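Hemolysin-related protein (Vibrio cholerae serotype O1, PDB 6MLT) serves as a secreted, metal-binding biofilm matrix protein (Bap1) that probably binds carbohydrate and contributes to adhesion of the bacterial biofilm. Local coordinates at residues I36-N41 and G109-V114; A101-D106 and I572-A577; Y215-T220 and N250-V255; D219-S224 and L237-P242. All blocks are in the same frame, centred on the assembly; numbering follows the deposited sequence.

Overall arrangement
The chain folds into an eight-bladed beta-propeller with a beta-prism lectin domain inserted between strands 277-279 and 443-448. From the N terminus, interaction 1 closes first, tying residues 36-41 of one blade to the loop and second strand of the next. Interaction 2 opens within that span, at strand 101-103, and closes only near the C terminus, at 572-577, so the two cross. Interactions 3 and 4 open later, from one connection between blades, sharing Asp219 and Thr220, and end on neighbouring strands 252-256 and 236-241 of one blade. Both fall within the long span of interaction 2, whose Tyr576 packs on Phe223 of interaction 4.

Interaction 1 of 4, residues I36-N41 and G109-V114. With NA (sodium ion), chain D; CA (calcium ion), chain C.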
loop_
_atom_site.group_PDB
_atom_site.type_symbol
_atom_site.label_atom_id
_atom_site.label_comp_id
_atom_site.label_asym_id
_atom_site.label_seq_id
_atom_site.Cartn_x
_atom_site.Cartn_y
_atom_site.Cartn_z
ATOM N N ILE A 36 12.642 2.037 -13.012
ATOM C CA ILE A 36 12.667 0.918 -12.076
ATOM C C ILE A 36 13.987 0.971 -11.326
ATOM O O ILE A 36 15.013 1.331 -11.908
ATOM C CB ILE A 36 12.523 -0.423 -12.832
ATOM C CG1 ILE A 36 11.153 -0.520 -13.515
ATOM C CG2 ILE A 36 12.786 -1.604 -11.929
ATOM C CD1 ILE A 36 9.998 -0.338 -12.609
ATOM N N VAL A 37 13.971 0.588 -10.047
ATOM C CA VAL A 37 15.133 0.726 -9.171
ATOM C C VAL A 37 15.405 -0.608 -8.488
ATOM O O VAL A 37 14.586 -1.081 -7.693
ATOM C CB VAL A 37 14.935 1.828 -8.117
ATOM C CG1 VAL A 37 16.146 1.907 -7.179
ATOM C CG2 VAL A 37 14.704 3.170 -8.792
ATOM N N VAL A 38 16.569 -1.193 -8.779
ATOM C CA VAL A 38 16.995 -2.469 -8.213
ATOM C C VAL A 38 18.522 -2.517 -8.230
ATOM O O VAL A 38 19.177 -1.783 -8.977
ATOM C CB VAL A 38 16.428 -3.675 -8.997
ATOM C CG1 VAL A 38 14.930 -3.845 -8.741
ATOM C CG2 VAL A 38 16.712 -3.520 -10.496
ATOM N N GLN A 39 19.090 -3.416 -7.421
ATOM C CA GLN A 39 20.540 -3.611 -7.368
ATOM C C GLN A 39 21.016 -4.479 -8.534
ATOM O O GLN A 39 20.502 -5.581 -8.744
ATOM C CB GLN A 39 20.940 -4.283 -6.054
ATOM C CG GLN A 39 20.514 -3.567 -4.786
ATOM C CD GLN A 39 21.461 -2.453 -4.380
ATOM O OE1 GLN A 39 22.509 -2.245 -4.995
ATOM N NE2 GLN A 39 21.096 -1.731 -3.330
ATOM N N LEU A 40 22.034 -4.012 -9.265
ATOM C CA LEU A 40 22.513 -4.746 -10.432
ATOM C C LEU A 40 24.014 -4.996 -10.480
ATOM O O LEU A 40 24.455 -5.756 -11.351
ATOM C CB LEU A 40 22.108 -4.017 -11.720
ATOM C CG LEU A 40 20.602 -3.912 -11.981
ATOM C CD1 LEU A 40 20.340 -3.031 -13.199
ATOM C CD2 LEU A 40 19.970 -5.281 -12.170
ATOM N N ASN A 41 24.815 -4.403 -9.596
ATOM C CA ASN A 41 26.251 -4.654 -9.639
ATOM C C ASN A 41 26.836 -4.591 -8.235
ATOM O O ASN A 41 26.188 -4.162 -7.277
ATOM C CB ASN A 41 26.968 -3.671 -10.575
ATOM C CG ASN A 41 27.075 -2.274 -9.998
ATOM O OD1 ASN A 41 26.082 -1.669 -9.614
ATOM N ND2 ASN A 41 28.300 -1.757 -9.926
ATOM N N GLY A 109 20.117 -14.862 -5.554
ATOM C CA GLY A 109 20.715 -13.643 -5.052
ATOM C C GLY A 109 20.929 -12.556 -6.084
ATOM O O GLY A 109 21.499 -11.510 -5.746
ATOM N N LEU A 110 20.490 -12.761 -7.322
ATOM C CA LEU A 110 20.700 -11.816 -8.406
ATOM C C LEU A 110 19.360 -11.443 -9.022
ATOM O O LEU A 110 18.452 -12.275 -9.121
ATOM C CB LEU A 110 21.617 -12.406 -9.480
ATOM C CG LEU A 110 22.994 -12.851 -8.979
ATOM C CD1 LEU A 110 23.719 -13.639 -10.054
ATOM C CD2 LEU A 110 23.810 -11.647 -8.546
ATOM N N ILE A 111 19.258 -10.193 -9.463
ATOM C CA ILE A 111 18.020 -9.648 -10.010
ATOM C C ILE A 111 17.830 -10.134 -11.439
ATOM O O ILE A 111 18.765 -10.104 -12.248
ATOM C CB ILE A 111 18.054 -8.109 -9.962
ATOM C CG1 ILE A 111 18.017 -7.603 -8.515
ATOM C CG2 ILE A 111 16.907 -7.504 -10.796
ATOM C CD1 ILE A 111 16.704 -7.820 -7.817
ATOM N N GLU A 112 16.602 -10.547 -11.762
ATOM C CA GLU A 112 16.155 -10.781 -13.130
ATOM C C GLU A 112 15.229 -9.650 -13.571
ATOM O O GLU A 112 14.527 -9.051 -12.755
ATOM C CB GLU A 112 15.408 -12.115 -13.262
ATOM C CG GLU A 112 16.307 -13.346 -13.329
ATOM C CD GLU A 112 16.765 -13.828 -11.967
ATOM O OE1 GLU A 112 15.944 -13.817 -11.023
ATOM O OE2 GLU A 112 17.948 -14.222 -11.838
ATOM N N ILE A 113 15.208 -9.384 -14.876
ATOM C CA ILE A 113 14.462 -8.265 -15.448
ATOM C C ILE A 113 13.478 -8.818 -16.469
ATOM O O ILE A 113 13.892 -9.436 -17.455
ATOM C CB ILE A 113 15.403 -7.240 -16.099
ATOM C CG1 ILE A 113 16.415 -6.742 -15.065
ATOM C CG2 ILE A 113 14.611 -6.084 -16.698
ATOM C CD1 ILE A 113 17.576 -5.999 -15.667
ATOM N N VAL A 114 12.186 -8.569 -16.254
ATOM C CA VAL A 114 11.116 -9.151 -17.062
ATOM C C VAL A 114 10.549 -8.074 -17.974
ATOM O O VAL A 114 10.215 -6.973 -17.517
ATOM C CB VAL A 114 10.002 -9.749 -16.183
ATOM C CG1 VAL A 114 9.025 -10.556 -17.034
ATOM C CG2 VAL A 114 10.584 -10.606 -15.080
HETATM NA NA NA D . 17.868 -14.447 -9.541
HETATM CA CA CA C . 24.748 -0.410 -8.280
HETATM O O HOH W 1 21.304 -8.295 -8.862
HETATM O O HOH W 2 24.164 -2.617 -7.194
HETATM O O HOH W 3 26.094 1.432 -8.829
#
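Leu40 and Ile111 are the residues whose CA atoms come nearest, 6.7 Å apart, where segment 36-41 of one propeller blade passes segment 109-114 of the next. No direct hydrogen bond joins the two. A water bridges them instead, donating to Gln39 O at 2.8 Å and accepting from Ile111 N at 2.9 Å. Ile111 CG1, anti to the carbonyl carbon (chi1 -68°), lies 3.2 Å from Gln39 O, the same oxygen that the water holds. The CG2 branch of Ile111 fits against two methyls, Val38 CG2 and Leu40 CD2, each 4.0 Å away, with the Leu40 side chain crossing at about a right angle. Leu40 CD2 also touches Ile113 CD1, and Ile58 of strand 56-63 backs Val38, Leu40 and Ile113. The ions are bound outside this apolar patch. Leu110 O and both carboxylate oxygens of Glu112 bind sodium, whereas Asn41 OD1 binds calcium at 2.3 Å. A water on that calcium donates to Gln39 OE1, and the Gln39 amide also pairs with Asp53, a ligand of the second calcium. Between these two segments the contact is therefore aliphatic packing around Ile111 plus one bridging water that serves Gln39 O and Ile111 N.

Interaction 2 of 4, residues A101-D106 and I572-A577; sequences AAADLD and IWNQYA. With NA (sodium ion), chain D.
Ala102, in the first strand of a propeller blade, pairs through its backbone with Asn574 of the irregular C-terminal segment 572-577. Both backbone polar groups of Ala102 are taken by this one residue. Ala102 N donates to Asn574 O at 2.9 Å, in the carbonyl plane, and Ala102 O receives Asn574 ND2 at 2.9 Å. In the second bond the acceptor lies within 7° of the plane of the side-chain amide and the approach is nearly along the C=O axis. Asn574 CB points toward the strand and CG sits between the backbone N and carbonyl carbon (chi1 70°); ND2 then supplies the donor where a strand neighbour would offer a backbone N-H. Beside this pair, Ala101 CA makes a CA-H...O contact of 3.4 Å with Asn574 O, and Ala101 CB meets Gln575 CB at 4.0 Å. The Gln575 amide bonds within its own segment: NE2 donates to Ala577 O at 3.0 Å from above the carbonyl plane. The same amide also pairs with Leu151 of the following blade. Just past the strand, Asp104 OD1 and Asp106 OD1 bind sodium, completed by Asp108, Leu110 and Glu112. This loop between the first two strands, with acidic residues at alternate positions, resembles the EF-hand-like metal loops of FG-GAP repeats in beta-propellers.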
loop_
_atom_site.group_PDB
_atom_site.type_symbol
_atom_site.label_atom_id
_atom_site.label_comp_id
_atom_site.label_asym_id
_atom_site.label_seq_id
_atom_site.Cartn_x
_atom_site.Cartn_y
_atom_site.Cartn_z
ATOM N N ALA A 101 9.627 -5.086 -15.216
ATOM C CA ALA A 101 9.540 -5.453 -13.809
ATOM C C ALA A 101 10.752 -6.300 -13.456
ATOM O O ALA A 101 11.270 -7.036 -14.297
ATOM C CB ALA A 101 8.265 -6.235 -13.499
ATOM N N ALA A 102 11.197 -6.212 -12.205
ATOM C CA ALA A 102 12.420 -6.893 -11.815
ATOM C C ALA A 102 12.290 -7.478 -10.420
ATOM O O ALA A 102 11.613 -6.926 -9.551
ATOM C CB ALA A 102 13.625 -5.944 -11.865
ATOM N N ALA A 103 12.969 -8.601 -10.215
ATOM C CA ALA A 103 13.027 -9.261 -8.920
ATOM C C ALA A 103 13.974 -10.439 -9.045
ATOM O O ALA A 103 14.298 -10.878 -10.152
ATOM C CB ALA A 103 11.648 -9.744 -8.453
ATOM N N ASP A 104 14.414 -10.947 -7.895
ATOM C CA ASP A 104 15.171 -12.196 -7.845
ATOM C C ASP A 104 14.160 -13.332 -7.922
ATOM O O ASP A 104 13.566 -13.723 -6.915
ATOM C CB ASP A 104 16.015 -12.271 -6.579
ATOM C CG ASP A 104 16.861 -13.538 -6.502
ATOM O OD1 ASP A 104 16.780 -14.396 -7.412
ATOM O OD2 ASP A 104 17.619 -13.668 -5.519
ATOM N N LEU A 105 13.954 -13.853 -9.129
ATOM C CA LEU A 105 12.857 -14.781 -9.368
ATOM C C LEU A 105 13.215 -16.217 -9.007
ATOM O O LEU A 105 12.328 -16.990 -8.628
ATOM C CB LEU A 105 12.432 -14.705 -10.835
ATOM C CG LEU A 105 11.865 -13.357 -11.295
ATOM C CD1 LEU A 105 11.631 -13.359 -12.800
ATOM C CD2 LEU A 105 10.587 -13.041 -10.562
ATOM N N ASP A 106 14.485 -16.597 -9.119
ATOM C CA ASP A 106 14.904 -17.966 -8.852
ATOM C C ASP A 106 15.665 -18.119 -7.547
ATOM O O ASP A 106 16.089 -19.231 -7.222
ATOM C CB ASP A 106 15.752 -18.502 -10.015
ATOM C CG ASP A 106 17.036 -17.716 -10.234
ATOM O OD1 ASP A 106 17.261 -16.692 -9.556
ATOM O OD2 ASP A 106 17.828 -18.136 -11.104
ATOM N N ILE A 572 14.049 0.145 -3.064
ATOM C CA ILE A 572 13.731 -0.628 -4.258
ATOM C C ILE A 572 12.382 -0.168 -4.787
ATOM O O ILE A 572 11.450 0.088 -4.018
ATOM C CB ILE A 572 13.741 -2.142 -3.944
ATOM C CG1 ILE A 572 13.436 -2.962 -5.197
ATOM C CG2 ILE A 572 12.748 -2.477 -2.831
ATOM C CD1 ILE A 572 13.849 -4.420 -5.061
ATOM N N TRP A 573 12.286 -0.052 -6.110
ATOM C CA TRP A 573 11.028 0.265 -6.787
ATOM C C TRP A 573 11.012 -0.613 -8.034
ATOM O O TRP A 573 11.457 -0.204 -9.110
ATOM C CB TRP A 573 10.929 1.745 -7.120
ATOM C CG TRP A 573 9.565 2.165 -7.567
ATOM C CD1 TRP A 573 8.935 1.798 -8.717
ATOM C CD2 TRP A 573 8.669 3.042 -6.875
ATOM N NE1 TRP A 573 7.694 2.395 -8.790
ATOM C CE2 TRP A 573 7.506 3.160 -7.667
ATOM C CE3 TRP A 573 8.736 3.736 -5.662
ATOM C CZ2 TRP A 573 6.420 3.949 -7.289
ATOM C CZ3 TRP A 573 7.654 4.523 -5.285
ATOM C CH2 TRP A 573 6.509 4.620 -6.099
ATOM N N ASN A 574 10.512 -1.832 -7.878
ATOM C CA ASN A 574 10.849 -2.893 -8.812
ATOM C C ASN A 574 9.814 -3.091 -9.910
ATOM O O ASN A 574 10.069 -3.866 -10.840
ATOM C CB ASN A 574 11.035 -4.205 -8.051
ATOM C CG ASN A 574 9.735 -4.737 -7.519
ATOM O OD1 ASN A 574 9.070 -4.082 -6.713
ATOM N ND2 ASN A 574 9.344 -5.909 -7.982
ATOM N N GLN A 575 8.669 -2.418 -9.836
ATOM C CA GLN A 575 7.628 -2.565 -10.841
ATOM C C GLN A 575 6.747 -1.327 -10.801
ATOM O O GLN A 575 6.783 -0.541 -9.854
ATOM C CB GLN A 575 6.809 -3.847 -10.618
ATOM C CG GLN A 575 6.033 -3.890 -9.314
ATOM C CD GLN A 575 5.316 -5.208 -9.083
ATOM O OE1 GLN A 575 5.745 -6.263 -9.566
ATOM N NE2 GLN A 575 4.234 -5.160 -8.324
ATOM N N TYR A 576 5.948 -1.166 -11.850
ATOM C CA TYR A 576 5.091 0.010 -11.959
ATOM C C TYR A 576 4.016 0.018 -10.880
ATOM O O TYR A 576 3.645 1.083 -10.370
ATOM C CB TYR A 576 4.466 0.041 -13.353
ATOM C CG TYR A 576 3.665 1.272 -13.653
ATOM C CD1 TYR A 576 2.314 1.321 -13.356
ATOM C CD2 TYR A 576 4.251 2.379 -14.254
ATOM C CE1 TYR A 576 1.564 2.441 -13.635
ATOM C CE2 TYR A 576 3.503 3.515 -14.542
ATOM C CZ TYR A 576 2.164 3.531 -14.228
ATOM O OH TYR A 576 1.406 4.640 -14.497
ATOM N N ALA A 577 3.494 -1.158 -10.532
ATOM C CA ALA A 577 2.481 -1.300 -9.484
ATOM C C ALA A 577 3.144 -1.573 -8.132
ATOM O O ALA A 577 2.884 -2.567 -7.455
ATOM C CB ALA A 577 1.500 -2.409 -9.850
HETATM NA NA NA D . 17.868 -14.447 -9.541
#

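Interaction 3 of 4, residues Y215-T220 and N250-V255; sequences YQANDT and NSEIAV
Tyr215 meets Glu252 tip to tip, its hydroxyl donating to Glu252 OE2 over a very short 2.5 Å. The phenol ring and the carboxylate stand nearly perpendicular, 88° apart, with the carboxyl carbon at the ring edge and in its plane. Tyr215 CB points toward strand 252-256, and CG is anti to the backbone N (chi1 180°); the hydroxyl also lies 4.0 Å from Ala254 CB. Arg265 of the adjoining strand forms a salt bridge with Glu252 OE1 and a weak hydrogen bond with Tyr215 OH; its charge would favour an ionised carboxylate. One water lies 2.6 Å from Glu252 OE1 and also within reach of Gln216 O and, at longer range, Tyr215 OH; its two protons cannot serve all three at once. Segment 215-220 connects two propeller blades, leaving the outermost strand of one, 211-214, for the first strand of the next, 224-227, and passing that next blade's third strand on the way. Further along, Asn218 crosses Asn250 at about a right angle, with CB 3.5 Å from Asn250 OD1 and the amide planes 33° apart. A second water accepts from Asn218 N at 2.9 Å and lies within hydrogen-bonding distance of Asn250 O and Glu252 OE1. At the exposed end, a third water donates to Asp219 OD2 and accepts from Asn250 ND2.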
loop_
_atom_site.group_PDB
_atom_site.type_symbol
_atom_site.label_atom_id
_atom_site.label_comp_id
_atom_site.label_asym_id
_atom_site.label_seq_id
_atom_site.Cartn_x
_atom_site.Cartn_y
_atom_site.Cartn_z
ATOM N N TYR A 215 -16.186 -5.343 -13.230
ATOM C CA TYR A 215 -16.723 -3.992 -13.164
ATOM C C TYR A 215 -17.036 -3.519 -14.576
ATOM O O TYR A 215 -16.154 -3.506 -15.439
ATOM C CB TYR A 215 -15.728 -3.051 -12.490
ATOM C CG TYR A 215 -16.220 -1.627 -12.389
ATOM C CD1 TYR A 215 -17.369 -1.328 -11.677
ATOM C CD2 TYR A 215 -15.543 -0.585 -13.011
ATOM C CE1 TYR A 215 -17.836 -0.035 -11.580
ATOM C CE2 TYR A 215 -16.003 0.722 -12.919
ATOM C CZ TYR A 215 -17.153 0.982 -12.200
ATOM O OH TYR A 215 -17.631 2.260 -12.089
ATOM N N GLN A 216 -18.285 -3.134 -14.811
ATOM C CA GLN A 216 -18.718 -2.659 -16.121
ATOM C C GLN A 216 -18.334 -1.191 -16.262
ATOM O O GLN A 216 -18.854 -0.329 -15.545
ATOM C CB GLN A 216 -20.222 -2.856 -16.291
ATOM N N ALA A 217 -17.422 -0.909 -17.182
ATOM C CA ALA A 217 -16.961 0.441 -17.456
ATOM C C ALA A 217 -17.256 0.790 -18.909
ATOM O O ALA A 217 -17.603 -0.066 -19.723
ATOM C CB ALA A 217 -15.464 0.577 -17.166
ATOM N N ASN A 218 -17.099 2.071 -19.230
ATOM C CA ASN A 218 -17.394 2.578 -20.561
ATOM C C ASN A 218 -16.200 2.508 -21.510
ATOM O O ASN A 218 -16.349 2.822 -22.695
ATOM C CB ASN A 218 -17.900 4.021 -20.444
ATOM C CG ASN A 218 -19.130 4.131 -19.549
ATOM O OD1 ASN A 218 -19.159 4.896 -18.576
ATOM N ND2 ASN A 218 -20.143 3.352 -19.871
ATOM N N ASP A 219 -15.033 2.105 -21.018
ATOM C CA ASP A 219 -13.831 1.949 -21.829
ATOM C C ASP A 219 -12.868 1.100 -21.011
ATOM O O ASP A 219 -13.182 0.687 -19.890
ATOM C CB ASP A 219 -13.223 3.311 -22.202
ATOM C CG ASP A 219 -12.435 3.291 -23.521
ATOM O OD1 ASP A 219 -11.960 2.215 -23.957
ATOM O OD2 ASP A 219 -12.276 4.379 -24.117
ATOM N N THR A 220 -11.689 0.852 -21.573
ATOM C CA THR A 220 -10.680 0.025 -20.917
ATOM C C THR A 220 -10.370 0.551 -19.521
ATOM O O THR A 220 -10.167 1.751 -19.330
ATOM C CB THR A 220 -9.399 0.011 -21.760
ATOM O OG1 THR A 220 -9.696 -0.476 -23.074
ATOM C CG2 THR A 220 -8.326 -0.870 -21.129
ATOM N N ASN A 250 -16.923 8.864 -20.935
ATOM C CA ASN A 250 -16.583 7.476 -20.652
ATOM C C ASN A 250 -15.472 7.324 -19.620
ATOM O O ASN A 250 -15.189 6.194 -19.203
ATOM C CB ASN A 250 -16.165 6.762 -21.945
ATOM C CG ASN A 250 -17.330 6.554 -22.891
ATOM O OD1 ASN A 250 -18.483 6.725 -22.506
ATOM N ND2 ASN A 250 -17.037 6.170 -24.129
ATOM N N SER A 251 -14.837 8.415 -19.201
ATOM C CA SER A 251 -13.775 8.321 -18.215
ATOM C C SER A 251 -14.363 8.301 -16.810
ATOM O O SER A 251 -15.503 8.715 -16.581
ATOM C CB SER A 251 -12.796 9.489 -18.356
ATOM O OG SER A 251 -13.406 10.731 -18.035
ATOM N N GLU A 252 -13.571 7.800 -15.865
ATOM C CA GLU A 252 -13.992 7.828 -14.474
ATOM C C GLU A 252 -12.830 7.438 -13.576
ATOM O O GLU A 252 -11.816 6.892 -14.023
ATOM C CB GLU A 252 -15.180 6.893 -14.225
ATOM C CG GLU A 252 -14.863 5.413 -14.363
ATOM C CD GLU A 252 -16.077 4.545 -14.080
ATOM O OE1 GLU A 252 -16.845 4.254 -15.021
ATOM O OE2 GLU A 252 -16.277 4.175 -12.904
ATOM N N ILE A 253 -12.991 7.773 -12.301
ATOM C CA ILE A 253 -12.234 7.175 -11.212
ATOM C C ILE A 253 -13.252 6.559 -10.265
ATOM O O ILE A 253 -14.319 7.139 -10.031
ATOM C CB ILE A 253 -11.347 8.199 -10.476
ATOM C CG1 ILE A 253 -10.579 7.497 -9.356
ATOM C CG2 ILE A 253 -12.190 9.337 -9.911
ATOM C CD1 ILE A 253 -9.203 8.032 -9.133
ATOM N N ALA A 254 -12.945 5.377 -9.748
ATOM C CA ALA A 254 -13.920 4.675 -8.930
ATOM C C ALA A 254 -13.206 3.897 -7.839
ATOM O O ALA A 254 -12.057 3.474 -7.998
ATOM C CB ALA A 254 -14.788 3.732 -9.771
ATOM N N VAL A 255 -13.899 3.732 -6.722
ATOM C CA VAL A 255 -13.459 2.866 -5.636
ATOM C C VAL A 255 -14.445 1.716 -5.555
ATOM O O VAL A 255 -15.655 1.931 -5.395
ATOM C CB VAL A 255 -13.375 3.616 -4.302
ATOM C CG1 VAL A 255 -12.990 2.661 -3.181
ATOM C CG2 VAL A 255 -12.373 4.758 -4.402
HETATM O O HOH W 4 -18.823 2.590 -15.110
HETATM O O HOH W 5 -16.196 4.241 -17.616
HETATM O O HOH W 6 -14.133 5.933 -24.935
#

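Interaction 4 of 4, residues D219-S224 and L237-P242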
loop_
_atom_site.group_PDB
_atom_site.type_symbol
_atom_site.label_atom_id
_atom_site.label_comp_id
_atom_site.label_asym_id
_atom_site.label_seq_id
_atom_site.Cartn_x
_atom_site.Cartn_y
_atom_site.Cartn_z
ATOM N N ASP A 219 -15.033 2.105 -21.018
ATOM C CA ASP A 219 -13.831 1.949 -21.829
ATOM C C ASP A 219 -12.868 1.100 -21.011
ATOM O O ASP A 219 -13.182 0.687 -19.890
ATOM C CB ASP A 219 -13.223 3.311 -22.202
ATOM C CG ASP A 219 -12.435 3.291 -23.521
ATOM O OD1 ASP A 219 -11.960 2.215 -23.957
ATOM O OD2 ASP A 219 -12.276 4.379 -24.117
ATOM N N THR A 220 -11.689 0.852 -21.573
ATOM C CA THR A 220 -10.680 0.025 -20.917
ATOM C C THR A 220 -10.370 0.551 -19.521
ATOM O O THR A 220 -10.167 1.751 -19.330
ATOM C CB THR A 220 -9.399 0.011 -21.760
ATOM O OG1 THR A 220 -9.696 -0.476 -23.074
ATOM C CG2 THR A 220 -8.326 -0.870 -21.129
ATOM N N VAL A 221 -10.310 -0.362 -18.552
ATOM C CA VAL A 221 -9.865 -0.035 -17.203
ATOM C C VAL A 221 -8.350 -0.176 -17.166
ATOM O O VAL A 221 -7.809 -1.241 -17.489
ATOM C CB VAL A 221 -10.526 -0.943 -16.155
ATOM C CG1 VAL A 221 -10.026 -0.601 -14.769
ATOM C CG2 VAL A 221 -12.045 -0.826 -16.218
ATOM N N TRP A 222 -7.670 0.890 -16.773
ATOM C CA TRP A 222 -6.214 0.940 -16.764
ATOM C C TRP A 222 -5.725 0.607 -15.352
ATOM O O TRP A 222 -6.177 -0.405 -14.804
ATOM C CB TRP A 222 -5.755 2.287 -17.322
ATOM C CG TRP A 222 -5.713 2.312 -18.816
ATOM C CD1 TRP A 222 -6.772 2.232 -19.669
ATOM C CD2 TRP A 222 -4.543 2.426 -19.635
ATOM N NE1 TRP A 222 -6.334 2.287 -20.971
ATOM C CE2 TRP A 222 -4.969 2.411 -20.976
ATOM C CE3 TRP A 222 -3.176 2.537 -19.363
ATOM C CZ2 TRP A 222 -4.080 2.504 -22.044
ATOM C CZ3 TRP A 222 -2.292 2.636 -20.428
ATOM C CH2 TRP A 222 -2.747 2.617 -21.746
ATOM N N PHE A 223 -4.851 1.397 -14.739
ATOM C CA PHE A 223 -4.164 0.964 -13.537
ATOM C C PHE A 223 -5.062 1.070 -12.316
ATOM O O PHE A 223 -6.005 1.870 -12.260
ATOM C CB PHE A 223 -2.887 1.781 -13.344
ATOM C CG PHE A 223 -1.881 1.567 -14.439
ATOM C CD1 PHE A 223 -1.072 0.445 -14.434
ATOM C CD2 PHE A 223 -1.762 2.466 -15.487
ATOM C CE1 PHE A 223 -0.156 0.230 -15.452
ATOM C CE2 PHE A 223 -0.848 2.248 -16.506
ATOM C CZ PHE A 223 -0.046 1.131 -16.480
ATOM N N SER A 224 -4.761 0.231 -11.334
ATOM C CA SER A 224 -5.528 0.143 -10.113
ATOM C C SER A 224 -4.580 0.158 -8.926
ATOM O O SER A 224 -3.370 -0.060 -9.055
ATOM C CB SER A 224 -6.391 -1.127 -10.094
ATOM O OG SER A 224 -5.576 -2.283 -10.171
ATOM N N LEU A 237 -10.511 -1.310 -3.836
ATOM C CA LEU A 237 -9.815 -1.249 -5.110
ATOM C C LEU A 237 -10.127 0.087 -5.770
ATOM O O LEU A 237 -11.299 0.444 -5.921
ATOM C CB LEU A 237 -10.261 -2.414 -5.994
ATOM C CG LEU A 237 -9.481 -2.782 -7.244
ATOM C CD1 LEU A 237 -8.061 -3.211 -6.905
ATOM C CD2 LEU A 237 -10.223 -3.900 -7.972
ATOM N N VAL A 238 -9.087 0.832 -6.135
ATOM C CA VAL A 238 -9.231 2.095 -6.856
ATOM C C VAL A 238 -8.883 1.845 -8.315
ATOM O O VAL A 238 -7.824 1.281 -8.610
ATOM C CB VAL A 238 -8.320 3.186 -6.265
ATOM C CG1 VAL A 238 -8.627 4.527 -6.911
ATOM C CG2 VAL A 238 -8.489 3.265 -4.760
ATOM N N VAL A 239 -9.754 2.280 -9.229
ATOM C CA VAL A 239 -9.572 2.022 -10.654
ATOM C C VAL A 239 -9.755 3.314 -11.443
ATOM O O VAL A 239 -10.550 4.185 -11.072
ATOM C CB VAL A 239 -10.544 0.939 -11.166
ATOM C CG1 VAL A 239 -10.361 -0.358 -10.390
ATOM C CG2 VAL A 239 -11.994 1.413 -11.073
ATOM N N SER A 240 -9.031 3.414 -12.559
ATOM C CA SER A 240 -9.080 4.561 -13.464
ATOM C C SER A 240 -9.465 4.105 -14.865
ATOM O O SER A 240 -8.911 3.127 -15.378
ATOM C CB SER A 240 -7.724 5.282 -13.524
ATOM O OG SER A 240 -7.430 5.977 -12.325
ATOM N N VAL A 241 -10.394 4.828 -15.483
ATOM C CA VAL A 241 -10.750 4.649 -16.889
ATOM C C VAL A 241 -10.413 5.948 -17.613
ATOM O O VAL A 241 -11.125 6.945 -17.430
ATOM C CB VAL A 241 -12.237 4.300 -17.054
ATOM C CG1 VAL A 241 -12.591 4.133 -18.530
ATOM C CG2 VAL A 241 -12.580 3.040 -16.271
ATOM N N PRO A 242 -9.360 6.001 -18.425
ATOM C CA PRO A 242 -8.969 7.286 -19.025
ATOM C C PRO A 242 -9.798 7.682 -20.233
ATOM O O PRO A 242 -10.001 8.872 -20.490
ATOM C CB PRO A 242 -7.501 7.060 -19.411
ATOM C CG PRO A 242 -7.367 5.580 -19.579
ATOM C CD PRO A 242 -8.327 4.964 -18.600
#
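Trp222 and Pro242 cross at about a right angle where the connection entering a propeller blade runs beside that blade's second strand, 236-241. Pro242 CG lies over the face of the indole five-membered ring, 3.7 Å from its centroid, in a CH-pi contact, and Pro242 CD reaches Trp222 CD1 at 3.3 Å. Next to this pair, Trp222 N donates to Ser240 O at 2.9 Å. Val221 packs on the strand through both methyls. CG1, anti to the backbone N (chi1 179°), meets Val239 CB, while CG2 meets Val241 CG2 at 3.9 Å. Val241 CG1 rests 3.5 Å from Thr220 O, and Asp219 N is buried here without a partner in the model. In the next shell, Trp521 stacks edge-to-face with Trp222 and also meets the ring of Phe223, which packs on Tyr576. Gln277 NE2 donates to both Ser240 OG and Phe223 O, and that carbonyl also takes a weak bond from Ser240 N. Regular pairing begins at Ser224, which forms an antiparallel non-hydrogen-bonded pair with Val239, both side chains on one face of the sheet and touching Phe199 of the preceding blade. There Ser224 CA approaches Val238 O to 3.0 Å in a CA-H...O contact.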